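Local structure of polycomb protein Scm (Drosophila melanogaster, 5J8Y) at residues A[6-10]-A[39-43]. The protein probably helps tether Polycomb repressive complex PRC1 to Polycomb response elements, its SAM domain forming a heterodimer with that of Sfmbt. Residues are numbered along the deposited sequence; the frame is centred on the assembly and turned at random.
Sequences PIDWT and GKALL
I7 and K40 meet because I7 sets CG1 anti to its backbone N (chi1 -162°), while K40 holds CG beside its own N (chi1 -72°), bringing the two side chains together at a slant. I7 CG1 and K40 CG end up 3.3 Å apart, tighter than carbons usually sit; beyond that point the lysine chain bends at chi3 and carries the amine off from segment 6-10. L43 crosses I7 at about a right angle, its CD1 3.7 Å from I7 CB, and its CD2 is 4.3 Å from P6 CB, a loose apolar contact. P6 O accepts the amide of W9, closing the 3-10 turn, and also faces G39 CA at 3.0 Å in a CH···O contact; with no side chain on G39, the helix start can come this close. G39 N donates to W9 O over 2.8 Å, fairly straight at the hydrogen (158°) but arriving well above the carbonyl plane. One water completes the junction, donating to I7 O and W9 O and accepting from K40 N. The indole takes P6 CA over the centre of one face and touches L42 CD2 through CZ3, 4.1 Å away; V14 and Y17 of helix 11-21 also pack on W9. Segment 6-10, which leads into helix 11-21, is thereby fastened to the start of helix 39-44, whose residues K40 and A41 also pack on the Sfmbt chain. The first amides of that helix thus find acceptors outside it: W9 O for G39, the water for K40 and D38 OD1 for A41.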
loop_
_atom_site.group_PDB
_atom_site.type_symbol
_atom_site.label_atom_id
_atom_site.label_comp_id
_atom_site.label_asym_id
_atom_site.label_seq_id
_atom_site.Cartn_x
_atom_site.Cartn_y
_atom_site.Cartn_z
ATOM N N PRO A 6 -2.049 -3.151 -15.085
ATOM C CA PRO A 6 -1.819 -2.102 -14.088
ATOM C C PRO A 6 -1.108 -2.614 -12.840
ATOM O O PRO A 6 -0.326 -1.878 -12.244
ATOM C CB PRO A 6 -3.233 -1.626 -13.755
ATOM C CG PRO A 6 -3.991 -1.846 -15.008
ATOM C CD PRO A 6 -3.416 -3.089 -15.634
ATOM N N ILE A 7 -1.365 -3.861 -12.464
ATOM C CA ILE A 7 -0.783 -4.421 -11.251
ATOM C C ILE A 7 0.713 -4.688 -11.425
ATOM O O ILE A 7 1.442 -4.808 -10.445
ATOM C CB ILE A 7 -1.505 -5.727 -10.836
ATOM C CG1 ILE A 7 -1.214 -6.058 -9.370
ATOM C CG2 ILE A 7 -1.117 -6.890 -11.748
ATOM C CD1 ILE A 7 -2.200 -7.040 -8.760
ATOM N N ASP A 8 1.168 -4.766 -12.673
ATOM C CA ASP A 8 2.577 -5.022 -12.965
ATOM C C ASP A 8 3.370 -3.731 -13.170
ATOM O O ASP A 8 4.553 -3.773 -13.508
ATOM C CB ASP A 8 2.709 -5.907 -14.208
ATOM C CG ASP A 8 2.214 -7.322 -13.977
ATOM O OD1 ASP A 8 2.334 -7.822 -12.839
ATOM O OD2 ASP A 8 1.709 -7.940 -14.937
ATOM N N TRP A 9 2.725 -2.588 -12.958
ATOM C CA TRP A 9 3.366 -1.296 -13.192
ATOM C C TRP A 9 4.431 -0.978 -12.155
ATOM O O TRP A 9 4.258 -1.250 -10.970
ATOM C CB TRP A 9 2.334 -0.168 -13.190
ATOM C CG TRP A 9 1.484 -0.092 -14.411
ATOM C CD1 TRP A 9 1.627 -0.807 -15.562
ATOM C CD2 TRP A 9 0.348 0.754 -14.601
ATOM N NE1 TRP A 9 0.646 -0.460 -16.459
ATOM C CE2 TRP A 9 -0.152 0.501 -15.893
ATOM C CE3 TRP A 9 -0.299 1.702 -13.803
ATOM C CZ2 TRP A 9 -1.269 1.158 -16.405
ATOM C CZ3 TRP A 9 -1.406 2.357 -14.312
ATOM C CH2 TRP A 9 -1.880 2.082 -15.600
ATOM N N THR A 10 5.530 -0.391 -12.616
ATOM C CA THR A 10 6.538 0.161 -11.723
ATOM C C THR A 10 6.049 1.515 -11.224
ATOM O O THR A 10 5.043 2.029 -11.708
ATOM C CB THR A 10 7.900 0.330 -12.423
ATOM O OG1 THR A 10 7.794 1.332 -13.441
ATOM C CG2 THR A 10 8.357 -0.982 -13.051
ATOM N N GLY A 39 2.284 -0.297 -9.250
ATOM C CA GLY A 39 0.999 -0.766 -9.736
ATOM C C GLY A 39 0.142 -1.428 -8.673
ATOM O O GLY A 39 -1.031 -1.091 -8.514
ATOM N N LYS A 40 0.729 -2.379 -7.953
ATOM C CA LYS A 40 0.031 -3.081 -6.883
ATOM C C LYS A 40 -0.455 -2.110 -5.814
ATOM O O LYS A 40 -1.591 -2.199 -5.353
ATOM C CB LYS A 40 0.942 -4.144 -6.260
ATOM C CG LYS A 40 1.167 -5.345 -7.161
ATOM C CD LYS A 40 2.431 -6.122 -6.810
ATOM C CE LYS A 40 2.227 -7.059 -5.631
ATOM N NZ LYS A 40 3.146 -8.227 -5.705
ATOM N N ALA A 41 0.411 -1.178 -5.428
ATOM C CA ALA A 41 0.061 -0.178 -4.427
ATOM C C ALA A 41 -1.077 0.719 -4.915
ATOM O O ALA A 41 -1.989 1.049 -4.152
ATOM C CB ALA A 41 1.275 0.657 -4.074
ATOM N N LEU A 42 -1.017 1.106 -6.186
ATOM C CA LEU A 42 -2.021 1.996 -6.772
ATOM C C LEU A 42 -3.417 1.392 -6.666
ATOM O O LEU A 42 -4.357 2.055 -6.233
ATOM C CB LEU A 42 -1.689 2.288 -8.236
ATOM C CG LEU A 42 -2.640 3.239 -8.973
ATOM C CD1 LEU A 42 -2.494 4.660 -8.461
ATOM C CD2 LEU A 42 -2.404 3.182 -10.471
ATOM N N LEU A 43 -3.540 0.130 -7.059
ATOM C CA LEU A 43 -4.818 -0.569 -7.037
ATOM C C LEU A 43 -5.342 -0.777 -5.615
ATOM O O LEU A 43 -6.537 -0.994 -5.414
ATOM C CB LEU A 43 -4.686 -1.916 -7.749
ATOM C CG LEU A 43 -4.295 -1.840 -9.228
ATOM C CD1 LEU A 43 -3.998 -3.225 -9.783
ATOM C CD2 LEU A 43 -5.391 -1.168 -10.036
HETATM O O HOH W 1 3.312 -3.185 -9.233
#